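Local coordinates for protein CT263 (Chlamydia trachomatis, PDB 4QAT) that probably hydrolyses a futalosine-type nucleoside in menaquinone synthesis, with a fold related to that of methylthioadenosine nucleosidases, at residues M6-L11 and G68-I73; E41-D46 and P193-F198. The protein carries 1 engineered substitution. All blocks are in the same frame, centred on the assembly; numbering follows the deposited sequence. Where two conformers were deposited one is given.

Contact 1 and contact 2 lie side by side at one end of the mixed sheet, on the same side of the chain's centre. Contact 1 joins two parallel strands within the sheet, so backbone bonds, leucine packing and ring faces carry it; it is partly buried, its leucines enclosed and its polar strand starts more exposed. Contact 2, though smaller, is buried and joins a strand to the last helix: aliphatic tips against a tyrosine, with a single hydrogen bond from an asparagine side chain to the backbone just past the helix. Strand 7-13 sits between 43-49 and 71-80 and ties the two together. The Tyr69 hydroxyl bonds to Asp46, and the rings of Phe7 and Phe198 stack.

Contact 1: residues M6-L11 and G68-I73; sequences MFKLLL and GYDLWI
Lys8 and Asp70 exchange two hydrogen bonds where the strands begin. The amide N of Lys8 gives its hydrogen to Asp70 OD2 at 2.8 Å, on the oxygen's anti lone pair, and Asp70 N returns a bond of 2.7 Å to Lys8 O, in the carbonyl plane. Leu71 N reaches the same Lys8 O more weakly. A water links OD2 to Met6 O, so this carboxylate oxygen receives two donors. Lys8 NZ forms no salt bridge here: Lys8 CD passes 3.4 Å from Gly68 O, and the chain then bends at chi3 and chi4, carrying NZ away.

Further along, regular parallel pairing takes over. Leu10 spends both its backbone groups on strand 71-80, its N bonding to Leu71 O and its O to Ile73 N (2.9 Å). This joins strand 7-13 to strand 71-80 in the parallel part of the sheet, consistent with the nucleoside phosphorylase-like alpha/beta fold of the methylthioadenosine nucleosidases; strand 43-49 flanks 7-13 on its other side.

Aromatic faces meet aliphatic carbons on the side of Leu10 and Trp72. Leu10 CB sits 3.6 Å from the Tyr69 ring centroid, almost on the normal, while CD2 of the same leucine lies 3.8 Å from the centroid of the Trp72 five-membered ring. One leucine thus serves two CH-pi contacts, and the Tyr69 hydroxyl goes on to bond Asp46. Helix 144-153 packs against the indole.

On the other face, Leu9 CD1 fits against Leu71 and Ile73, 3.8 Å from Ile73 CG1. Leu11 CD2 lies beside Ile73 CB, pointing the same way. Phe7 passes Asp70 in the opposite direction, its CE1 3.6 Å from Asp70 CB.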
loop_
_atom_site.group_PDB
_atom_site.type_symbol
_atom_site.label_atom_id
_atom_site.label_comp_id
_atom_site.label_asym_id
_atom_site.label_seq_id
_atom_site.Cartn_x
_atom_site.Cartn_y
_atom_site.Cartn_z
ATOM N N MET A 6 -10.300 21.237 -7.352
ATOM C CA MET A 6 -8.936 20.754 -6.987
ATOM C C MET A 6 -9.004 19.280 -6.622
ATOM O O MET A 6 -9.843 18.884 -5.815
ATOM C CB MET A 6 -8.371 21.582 -5.824
ATOM C CG MET A 6 -6.965 21.204 -5.357
ATOM S SD MET A 6 -5.885 22.649 -5.209
ATOM C CE MET A 6 -5.298 22.457 -3.531
ATOM N N PHE A 7 -8.137 18.464 -7.218
ATOM C CA PHE A 7 -8.154 17.025 -6.979
ATOM C C PHE A 7 -7.269 16.713 -5.781
ATOM O O PHE A 7 -6.104 17.131 -5.737
ATOM C CB PHE A 7 -7.672 16.269 -8.215
ATOM C CG PHE A 7 -7.789 14.789 -8.084
ATOM C CD1 PHE A 7 -8.989 14.149 -8.344
ATOM C CD2 PHE A 7 -6.705 14.041 -7.686
ATOM C CE1 PHE A 7 -9.099 12.778 -8.209
ATOM C CE2 PHE A 7 -6.805 12.680 -7.554
ATOM C CZ PHE A 7 -8.003 12.044 -7.815
ATOM N N LYS A 8 -7.819 15.982 -4.814
ATOM C CA LYS A 8 -7.167 15.742 -3.532
ATOM C C LYS A 8 -6.835 14.255 -3.402
ATOM O O LYS A 8 -7.737 13.415 -3.249
ATOM C CB LYS A 8 -8.063 16.228 -2.393
ATOM C CG LYS A 8 -8.375 17.753 -2.347
ATOM C CD LYS A 8 -9.060 18.062 -0.998
ATOM C CE LYS A 8 -10.076 19.178 -1.064
ATOM N NZ LYS A 8 -9.426 20.510 -1.139
ATOM N N LEU A 9 -5.542 13.932 -3.433
ATOM C CA LEU A 9 -5.048 12.556 -3.444
ATOM C C LEU A 9 -4.270 12.291 -2.163
ATOM O O LEU A 9 -3.338 13.030 -1.824
ATOM C CB LEU A 9 -4.166 12.320 -4.671
ATOM C CG LEU A 9 -3.474 10.984 -4.890
ATOM C CD1 LEU A 9 -4.395 9.792 -4.781
ATOM C CD2 LEU A 9 -2.815 11.031 -6.271
ATOM N N LEU A 10 -4.657 11.249 -1.450
ATOM C CA LEU A 10 -3.946 10.785 -0.265
ATOM C C LEU A 10 -3.197 9.510 -0.616
ATOM O O LEU A 10 -3.813 8.531 -1.034
ATOM C CB LEU A 10 -4.923 10.529 0.884
ATOM C CG LEU A 10 -4.353 9.937 2.176
ATOM C CD1 LEU A 10 -3.335 10.894 2.836
ATOM C CD2 LEU A 10 -5.504 9.590 3.128
ATOM N N LEU A 11 -1.893 9.516 -0.406
ATOM C CA LEU A 11 -1.071 8.318 -0.518
ATOM C C LEU A 11 -0.826 7.792 0.881
ATOM O O LEU A 11 -0.408 8.544 1.762
ATOM C CB LEU A 11 0.262 8.629 -1.192
ATOM C CG LEU A 11 0.152 9.412 -2.499
ATOM C CD1 LEU A 11 1.549 9.746 -2.967
ATOM C CD2 LEU A 11 -0.566 8.656 -3.586
ATOM N N GLY A 68 -12.457 14.113 2.949
ATOM C CA GLY A 68 -12.266 15.206 2.027
ATOM C C GLY A 68 -11.420 14.895 0.818
ATOM O O GLY A 68 -11.351 15.734 -0.082
ATOM N N TYR A 69 -10.787 13.718 0.761
ATOM C CA TYR A 69 -9.980 13.343 -0.397
ATOM C C TYR A 69 -10.874 12.800 -1.513
ATOM O O TYR A 69 -12.013 12.407 -1.287
ATOM C CB TYR A 69 -8.914 12.304 -0.008
ATOM C CG TYR A 69 -7.856 12.898 0.887
ATOM C CD1 TYR A 69 -6.825 13.679 0.354
ATOM C CD2 TYR A 69 -7.908 12.726 2.259
ATOM C CE1 TYR A 69 -5.862 14.257 1.184
ATOM C CE2 TYR A 69 -6.950 13.282 3.090
ATOM C CZ TYR A 69 -5.933 14.053 2.552
ATOM O OH TYR A 69 -4.989 14.608 3.398
ATOM N N ASP A 70 -10.349 12.808 -2.735
ATOM C CA ASP A 70 -11.063 12.247 -3.873
ATOM C C ASP A 70 -10.644 10.827 -4.204
ATOM O O ASP A 70 -11.387 10.121 -4.883
ATOM C CB ASP A 70 -10.843 13.124 -5.093
ATOM C CG ASP A 70 -11.366 14.526 -4.874
ATOM O OD1 ASP A 70 -12.589 14.620 -4.726
ATOM O OD2 ASP A 70 -10.578 15.519 -4.820
ATOM N N LEU A 71 -9.460 10.422 -3.773
ATOM C CA LEU A 71 -8.923 9.091 -4.024
ATOM C C LEU A 71 -7.884 8.828 -2.962
ATOM O O LEU A 71 -7.127 9.732 -2.602
ATOM C CB LEU A 71 -8.289 8.962 -5.411
ATOM C CG LEU A 71 -7.597 7.638 -5.736
ATOM C CD1 LEU A 71 -8.624 6.518 -5.665
ATOM C CD2 LEU A 71 -6.922 7.693 -7.103
ATOM N N TRP A 72 -7.876 7.601 -2.447
ATOM C CA TRP A 72 -6.773 7.096 -1.649
ATOM C C TRP A 72 -6.022 6.054 -2.461
ATOM O O TRP A 72 -6.630 5.230 -3.158
ATOM C CB TRP A 72 -7.236 6.420 -0.353
ATOM C CG TRP A 72 -7.940 7.221 0.688
ATOM C CD1 TRP A 72 -8.370 8.526 0.622
ATOM C CD2 TRP A 72 -8.288 6.751 1.993
ATOM N NE1 TRP A 72 -8.989 8.880 1.814
ATOM C CE2 TRP A 72 -8.948 7.807 2.667
ATOM C CE3 TRP A 72 -8.120 5.521 2.656
ATOM C CZ2 TRP A 72 -9.424 7.675 3.975
ATOM C CZ3 TRP A 72 -8.595 5.386 3.946
ATOM C CH2 TRP A 72 -9.246 6.458 4.594
ATOM N N ILE A 73 -4.701 6.077 -2.353
ATOM C CA ILE A 73 -3.845 5.041 -2.908
ATOM C C ILE A 73 -3.015 4.487 -1.764
ATOM O O ILE A 73 -2.244 5.217 -1.136
ATOM C CB ILE A 73 -2.943 5.561 -4.043
ATOM C CG1 ILE A 73 -3.813 6.084 -5.189
ATOM C CG2 ILE A 73 -2.028 4.421 -4.523
ATOM C CD1 ILE A 73 -3.047 6.603 -6.383
HETATM O O HOH W 1 -11.491 17.867 -4.276
#

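Contact 2: residues E41-D46 and P193-F198; sequences ENVLLD and PIYSSF
Asn42 reaches across to Phe198 with its side-chain amide. From CB the chain turns so that CG lies between the backbone N and the carbonyl carbon (chi1 68°), which swings the amide toward the chain leaving the last helix. Asn42 CG comes within 3.4 Å of Phe198 O. At the tip, Asn42 ND2 donates to Phe198 O at 2.7 Å; the bond is nearly straight at the hydrogen (161°), comes in almost end-on to the carbonyl and lies close to the Asn42 amide plane. The other branch, OD1, is also near Phe198 O, but both are acceptors and do not bond; OD1 instead takes a hydrogen from the backbone N of Asp200. With each branch engaged, the rotation of the amide is fixed, and two backbone groups of the C-terminal tail are held to the start of strand 43-49.

This is helix-on-sheet packing, helix 180-197 lying against a strand next to 7-13 in an alpha/beta fold. Val43 and Leu45, two apart on the strand, point to the helix and share Tyr195. Val43 CG2 lies 3.4 Å from Phe198 O, while its CG1 meets Tyr195 CE2 at 4.0 Å. Leu45 CD2 approaches the neighbouring ring atom, Tyr195 CD2, at 3.8 Å. Tyr195 reaches them with CG anti to its backbone N (chi1 163°), and its ring also meets that of Phe26. Ser197 OG bonds to Pro193 O, four residues earlier.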
loop_
_atom_site.group_PDB
_atom_site.type_symbol
_atom_site.label_atom_id
_atom_site.label_comp_id
_atom_site.label_asym_id
_atom_site.label_seq_id
_atom_site.Cartn_x
_atom_site.Cartn_y
_atom_site.Cartn_z
ATOM N N GLU A 41 -0.838 23.267 -9.216
ATOM C CA GLU A 41 -1.894 23.337 -10.225
ATOM C C GLU A 41 -3.194 22.971 -9.513
ATOM O O GLU A 41 -3.529 23.594 -8.491
ATOM C CB GLU A 41 -1.525 22.442 -11.410
ATOM C CG GLU A 41 -0.070 22.511 -11.877
ATOM C CD GLU A 41 0.201 23.653 -12.836
ATOM O OE1 GLU A 41 -0.766 24.311 -13.278
ATOM O OE2 GLU A 41 1.389 23.889 -13.156
ATOM N N ASN A 42 -3.934 21.977 -9.986
ATOM C CA ASN A 42 -5.202 21.591 -9.399
ATOM C C ASN A 42 -5.088 20.404 -8.457
ATOM O O ASN A 42 -6.124 19.856 -8.070
ATOM C CB ASN A 42 -6.197 21.244 -10.503
ATOM C CG ASN A 42 -5.804 19.980 -11.248
ATOM O OD1 ASN A 42 -4.831 19.987 -12.003
ATOM N ND2 ASN A 42 -6.545 18.885 -11.029
ATOM N N VAL A 43 -3.879 19.971 -8.091
ATOM C CA VAL A 43 -3.703 18.697 -7.387
ATOM C C VAL A 43 -3.076 18.930 -6.021
ATOM O O VAL A 43 -2.012 19.549 -5.909
ATOM C CB VAL A 43 -2.846 17.709 -8.194
ATOM C CG1 VAL A 43 -2.694 16.398 -7.431
ATOM C CG2 VAL A 43 -3.473 17.460 -9.545
ATOM N N LEU A 44 -3.714 18.387 -4.997
ATOM C CA LEU A 44 -3.152 18.315 -3.660
ATOM C C LEU A 44 -2.719 16.881 -3.436
ATOM O O LEU A 44 -3.506 15.950 -3.651
ATOM C CB LEU A 44 -4.167 18.719 -2.590
ATOM C CG LEU A 44 -3.775 18.437 -1.132
ATOM C CD1 LEU A 44 -2.628 19.350 -0.662
ATOM C CD2 LEU A 44 -4.970 18.578 -0.224
ATOM N N LEU A 45 -1.479 16.704 -3.006
ATOM C CA LEU A 45 -0.915 15.386 -2.776
ATOM C C LEU A 45 -0.460 15.297 -1.328
ATOM O O LEU A 45 0.514 15.944 -0.938
ATOM C CB LEU A 45 0.247 15.148 -3.737
ATOM C CG LEU A 45 0.794 13.746 -3.878
ATOM C CD1 LEU A 45 -0.300 12.752 -4.288
ATOM C CD2 LEU A 45 1.916 13.786 -4.911
ATOM N N ASP A 46 -1.133 14.469 -0.538
ATOM C CA ASP A 46 -0.783 14.285 0.861
ATOM C C ASP A 46 -0.283 12.864 1.061
ATOM O O ASP A 46 -0.685 11.952 0.335
ATOM C CB ASP A 46 -1.977 14.542 1.786
ATOM C CG ASP A 46 -2.327 16.031 1.901
ATOM O OD1 ASP A 46 -1.512 16.892 1.482
ATOM O OD2 ASP A 46 -3.417 16.330 2.417
ATOM N N PRO A 193 2.780 8.421 -12.882
ATOM C CA PRO A 193 1.830 8.625 -13.988
ATOM C C PRO A 193 0.408 8.852 -13.512
ATOM O O PRO A 193 -0.377 9.506 -14.209
ATOM C CB PRO A 193 1.962 7.337 -14.812
ATOM C CG PRO A 193 2.604 6.322 -13.852
ATOM C CD PRO A 193 3.530 7.156 -13.020
ATOM N N ILE A 194 0.050 8.313 -12.344
ATOM C CA ILE A 194 -1.283 8.549 -11.803
ATOM C C ILE A 194 -1.413 10.009 -11.409
ATOM O O ILE A 194 -2.343 10.706 -11.834
ATOM C CB ILE A 194 -1.559 7.613 -10.613
ATOM C CG1 ILE A 194 -1.315 6.159 -11.003
ATOM C CG2 ILE A 194 -3.000 7.784 -10.151
ATOM C CD1 ILE A 194 -1.341 5.200 -9.810
ATOM N N TYR A 195 -0.459 10.493 -10.617
ATOM C CA TYR A 195 -0.398 11.906 -10.282
ATOM C C TYR A 195 -0.514 12.788 -11.525
ATOM O O TYR A 195 -1.175 13.834 -11.495
ATOM C CB TYR A 195 0.908 12.179 -9.540
ATOM C CG TYR A 195 1.257 13.630 -9.498
ATOM C CD1 TYR A 195 2.009 14.213 -10.514
ATOM C CD2 TYR A 195 0.823 14.429 -8.453
ATOM C CE1 TYR A 195 2.314 15.546 -10.482
ATOM C CE2 TYR A 195 1.131 15.758 -8.415
ATOM C CZ TYR A 195 1.874 16.306 -9.431
ATOM O OH TYR A 195 2.177 17.631 -9.389
ATOM N N SER A 196 0.122 12.385 -12.629
ATOM C CA SER A 196 0.118 13.209 -13.836
ATOM C C SER A 196 -1.238 13.210 -14.527
ATOM O O SER A 196 -1.596 14.199 -15.180
ATOM C CB SER A 196 1.195 12.727 -14.813
ATOM O OG SER A 196 1.105 13.428 -16.047
ATOM N N SER A 197 -2.008 12.125 -14.392
ATOM C CA SER A 197 -3.295 12.015 -15.074
ATOM C C SER A 197 -4.295 13.050 -14.578
ATOM O O SER A 197 -5.196 13.448 -15.325
ATOM C CB SER A 197 -3.883 10.617 -14.874
ATOM O OG SER A 197 -3.052 9.614 -15.424
ATOM N N PHE A 198 -4.172 13.478 -13.321
ATOM C CA PHE A 198 -5.135 14.396 -12.719
ATOM C C PHE A 198 -4.708 15.851 -12.823
ATOM O O PHE A 198 -5.376 16.728 -12.261
ATOM C CB PHE A 198 -5.381 14.013 -11.259
ATOM C CG PHE A 198 -6.172 12.755 -11.108
ATOM C CD1 PHE A 198 -7.554 12.786 -11.154
ATOM C CD2 PHE A 198 -5.536 11.534 -10.957
ATOM C CE1 PHE A 198 -8.298 11.616 -11.031
ATOM C CE2 PHE A 198 -6.277 10.369 -10.830
ATOM C CZ PHE A 198 -7.668 10.420 -10.864
#